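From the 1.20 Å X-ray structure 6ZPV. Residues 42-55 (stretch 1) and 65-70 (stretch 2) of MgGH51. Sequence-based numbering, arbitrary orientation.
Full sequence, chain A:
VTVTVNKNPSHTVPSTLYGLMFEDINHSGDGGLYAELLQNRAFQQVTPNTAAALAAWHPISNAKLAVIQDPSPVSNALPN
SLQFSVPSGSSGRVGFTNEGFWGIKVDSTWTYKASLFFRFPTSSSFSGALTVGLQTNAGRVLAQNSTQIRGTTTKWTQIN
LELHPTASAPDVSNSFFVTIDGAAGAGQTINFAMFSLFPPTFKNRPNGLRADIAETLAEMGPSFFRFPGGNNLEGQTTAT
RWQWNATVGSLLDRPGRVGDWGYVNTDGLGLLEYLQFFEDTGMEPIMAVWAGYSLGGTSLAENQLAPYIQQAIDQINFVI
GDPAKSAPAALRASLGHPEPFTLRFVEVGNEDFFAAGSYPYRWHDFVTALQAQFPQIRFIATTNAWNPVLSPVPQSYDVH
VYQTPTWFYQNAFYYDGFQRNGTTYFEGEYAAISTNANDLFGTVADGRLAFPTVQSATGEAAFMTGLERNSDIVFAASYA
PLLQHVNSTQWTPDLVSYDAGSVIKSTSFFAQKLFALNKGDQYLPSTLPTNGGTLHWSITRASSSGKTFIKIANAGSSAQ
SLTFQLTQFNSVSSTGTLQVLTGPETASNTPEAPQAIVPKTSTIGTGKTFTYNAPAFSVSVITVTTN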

# COMPACT_ATOMS: atom_id res chain seq x y z
N ALA A 42 -17.77 4.02 11.13
CA ALA A 42 -19.17 4.10 10.66
C ALA A 42 -19.87 2.76 10.80
O ALA A 42 -20.94 2.55 10.20
N PHE A 43 -19.35 1.87 11.64
CA PHE A 43 -20.02 0.60 11.98
C PHE A 43 -20.30 -0.18 10.69
O PHE A 43 -21.30 -0.91 10.60
N GLN A 44 -19.39 -0.11 9.72
CA GLN A 44 -19.67 -0.80 8.47
C GLN A 44 -19.44 -2.31 8.62
O GLN A 44 -18.45 -2.78 9.21
N GLN A 45 -20.40 -3.06 8.08
CA GLN A 45 -20.26 -4.53 7.94
C GLN A 45 -20.09 -5.23 9.27
O GLN A 45 -19.42 -6.27 9.32
N VAL A 46 -20.71 -4.69 10.31
CA VAL A 46 -20.77 -5.39 11.61
C VAL A 46 -22.22 -5.74 11.93
O VAL A 46 -23.15 -5.18 11.35
N THR A 47 -22.40 -6.67 12.87
CA THR A 47 -23.73 -7.17 13.26
C THR A 47 -24.23 -6.36 14.45
O THR A 47 -23.59 -6.30 15.52
N PRO A 48 -25.40 -5.70 14.33
CA PRO A 48 -25.95 -4.94 15.46
C PRO A 48 -26.06 -5.75 16.73
O PRO A 48 -26.28 -6.95 16.70
N ASN A 49 -25.94 -5.01 17.84
CA ASN A 49 -26.21 -5.59 19.16
C ASN A 49 -25.23 -6.71 19.52
O ASN A 49 -25.60 -7.69 20.20
N THR A 50 -23.98 -6.58 19.08
CA THR A 50 -22.88 -7.47 19.46
C THR A 50 -21.71 -6.63 19.96
O THR A 50 -21.56 -5.44 19.64
N ALA A 51 -20.83 -7.25 20.76
CA ALA A 51 -19.61 -6.61 21.25
C ALA A 51 -18.73 -6.28 20.05
O ALA A 51 -18.14 -5.19 20.05
N ALA A 52 -18.63 -7.14 19.05
CA ALA A 52 -17.75 -6.88 17.91
C ALA A 52 -18.18 -5.63 17.18
O ALA A 52 -17.32 -4.88 16.66
N ALA A 53 -19.47 -5.33 17.14
CA ALA A 53 -19.94 -4.10 16.47
C ALA A 53 -19.41 -2.85 17.16
O ALA A 53 -19.29 -1.80 16.49
N LEU A 54 -19.12 -2.91 18.46
CA LEU A 54 -18.60 -1.80 19.25
C LEU A 54 -17.06 -1.77 19.24
O LEU A 54 -16.46 -0.98 19.98
N ALA A 55 -16.40 -2.58 18.42
CA ALA A 55 -14.94 -2.60 18.38
C ALA A 55 -14.38 -1.19 18.24
O ALA A 55 -14.81 -0.41 17.39
N LEU A 65 -24.03 2.26 25.49
CA LEU A 65 -23.73 2.20 24.05
C LEU A 65 -24.30 0.90 23.47
O LEU A 65 -24.10 -0.17 24.08
N ALA A 66 -24.81 0.96 22.27
CA ALA A 66 -25.15 -0.22 21.47
C ALA A 66 -25.15 0.17 20.00
O ALA A 66 -25.54 1.27 19.67
N VAL A 67 -24.66 -0.72 19.15
CA VAL A 67 -24.78 -0.52 17.70
C VAL A 67 -26.10 -1.11 17.25
O VAL A 67 -26.35 -2.28 17.46
N ILE A 68 -26.91 -0.30 16.59
CA ILE A 68 -28.25 -0.68 16.13
C ILE A 68 -28.37 -0.67 14.62
O ILE A 68 -27.68 0.12 13.97
N GLN A 69 -29.24 -1.53 14.09
CA GLN A 69 -29.74 -1.37 12.72
C GLN A 69 -30.71 -0.22 12.82
O GLN A 69 -31.84 -0.38 13.31
N ASP A 70 -30.33 0.96 12.39
CA ASP A 70 -31.15 2.16 12.63
C ASP A 70 -32.44 2.04 11.82
O ASP A 70 -32.40 1.82 10.61

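Which side chain is the bump at the centre of this contact? It is V67, whose CA-to-CB bond points toward stretch 1 and which gives up far more surface to the other stretch than any other residue here. With chi1 t, V67 sits against F43, V46 and A53. Its CG2 makes the nearest approach to F43, 3.6 Å from the ring atom CD1 of F43, and meets the ring obliquely; both methyls lie within reach of the F43 side chain. CG1 of V67 lies 4.4 Å from CG2 of V46, a looser touch.

What forms the hollow that receives it? Loop and 3-10 segment curl around the valine, so that residues distant along stretch 1 share one partner. F43 (chi1 m) and V46 (chi1 m) both point toward the strand, as does A53, whose methyl meets V67: CB of A53 is 3.7 Å from CB of V67, and O of A53 is 3.5 Å from CG2 of V67. L54 adds another wall, with its CD2 3.8 Å from CG2 of V67.

How does the contact extend toward L65? L54 leaves its backbone sideways, but its m, t rotamer brings the end of the side chain nearer to stretch 2. CD2 of L54 packs 4.0 Å from CB of L65, which points toward stretch 1 with its own m, t rotamer. One leucine therefore bridges L65 and V67, two residues whose side chains share a side of the strand.

What fits against the strand at its other end? P48 sets the CB and CG corner of its ring against the strand, its CB 3.6 Å from N of Q69 and its CG 3.9 Å from CB of Q69, whose extended t, t side chain sets out sideways. I68 points away, so the proline meets mainly main chain there. N49 (chi1 m) starts sideways and swings its end nearer, placing OD1 4.1 Å from CB of A66 and 4.2 Å from CG2 of I68; these are packing contacts.

Where are the polar groups satisfied? N of N49 donates to O of V67 at 2.8 Å, the one direct hydrogen bond between the stretches. Two waters link the stretches through the amides of V67 and Q69: water 1 accepts from ND2 of N49 and from N of Q69, both at 2.9 Å, whereas water 2 accepts from N of V67 at 2.9 Å and donates to O of T50 at 3.0 Å. T50 itself points away, and its OG1 (chi1 p) donates to O of T47 at 2.8 Å and accepts from N of A53 at 3.2 Å.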

# COMPACT_ATOMS: atom_id res chain seq x y z
CB ALA A 42 -19.22 4.61 9.24
CB PHE A 43 -21.29 0.86 12.80
CG PHE A 43 -20.98 1.79 13.97
CD1 PHE A 43 -20.28 1.36 15.07
CD2 PHE A 43 -21.25 3.14 13.87
CE1 PHE A 43 -19.86 2.26 16.04
CE2 PHE A 43 -20.83 4.02 14.82
CZ PHE A 43 -20.13 3.60 15.89
CB GLN A 44 -18.69 -0.32 7.38
CG GLN A 44 -19.05 1.07 6.88
CD GLN A 44 -17.87 1.75 6.18
OE1 GLN A 44 -16.86 2.06 6.85
NE2 GLN A 44 -17.92 1.95 4.85
CB GLN A 45 -19.14 -4.89 6.95
CG GLN A 45 -19.29 -4.26 5.57
CD GLN A 45 -20.51 -4.66 4.80
OE1 GLN A 45 -21.19 -5.65 5.11
NE2 GLN A 45 -20.82 -3.91 3.77
CB VAL A 46 -20.15 -4.55 12.76
CG1 VAL A 46 -18.69 -4.26 12.45
CG2 VAL A 46 -20.93 -3.27 13.00
CB THR A 47 -23.63 -8.66 13.61
OG1 THR A 47 -23.13 -9.37 12.50
CG2 THR A 47 -24.98 -9.19 14.05
CB PRO A 48 -27.31 -4.51 14.92
CG PRO A 48 -27.18 -4.49 13.44
CD PRO A 48 -26.22 -5.58 13.10
CB ASN A 49 -27.69 -6.00 19.31
CG ASN A 49 -28.62 -4.80 19.12
OD1 ASN A 49 -28.54 -3.81 19.89
ND2 ASN A 49 -29.36 -4.80 18.02
CB THR A 50 -22.37 -8.30 18.28
OG1 THR A 50 -21.80 -7.47 17.25
CG2 THR A 50 -23.47 -9.16 17.69
CB ALA A 51 -18.94 -7.53 22.24
CB ALA A 52 -17.64 -8.06 16.98
CB ALA A 53 -21.44 -4.05 16.39
CB LEU A 54 -19.11 -1.85 20.70
CG LEU A 54 -20.56 -1.44 20.85
CD1 LEU A 54 -21.10 -1.91 22.21
CD2 LEU A 54 -20.69 0.06 20.76
CB ALA A 55 -14.44 -3.43 17.22
CB LEU A 65 -22.24 2.22 23.78
CG LEU A 65 -21.46 3.40 24.36
CD1 LEU A 65 -20.00 3.25 24.00
CD2 LEU A 65 -21.99 4.74 23.92
CB ALA A 66 -26.54 -0.75 21.78
CB VAL A 67 -23.58 -1.12 16.95
CG1 VAL A 67 -23.78 -0.95 15.46
CG2 VAL A 67 -22.33 -0.45 17.42
CB ILE A 68 -29.34 0.20 16.80
CG1 ILE A 68 -29.25 1.64 16.38
CG2 ILE A 68 -29.34 0.01 18.30
CD1 ILE A 68 -30.48 2.48 16.74
CB GLN A 69 -30.38 -2.66 12.23
CG GLN A 69 -30.84 -2.64 10.76
CD GLN A 69 -31.66 -3.86 10.39
OE1 GLN A 69 -32.05 -4.69 11.19
NE2 GLN A 69 -32.05 -3.86 9.18
CB ASP A 70 -30.34 3.39 12.27
CG ASP A 70 -30.94 4.65 12.90
OD1 ASP A 70 -32.17 4.79 12.94
OD2 ASP A 70 -30.10 5.52 13.37
O HOH W 1 -30.72 -3.21 15.96
O HOH W 2 -23.66 -3.37 19.96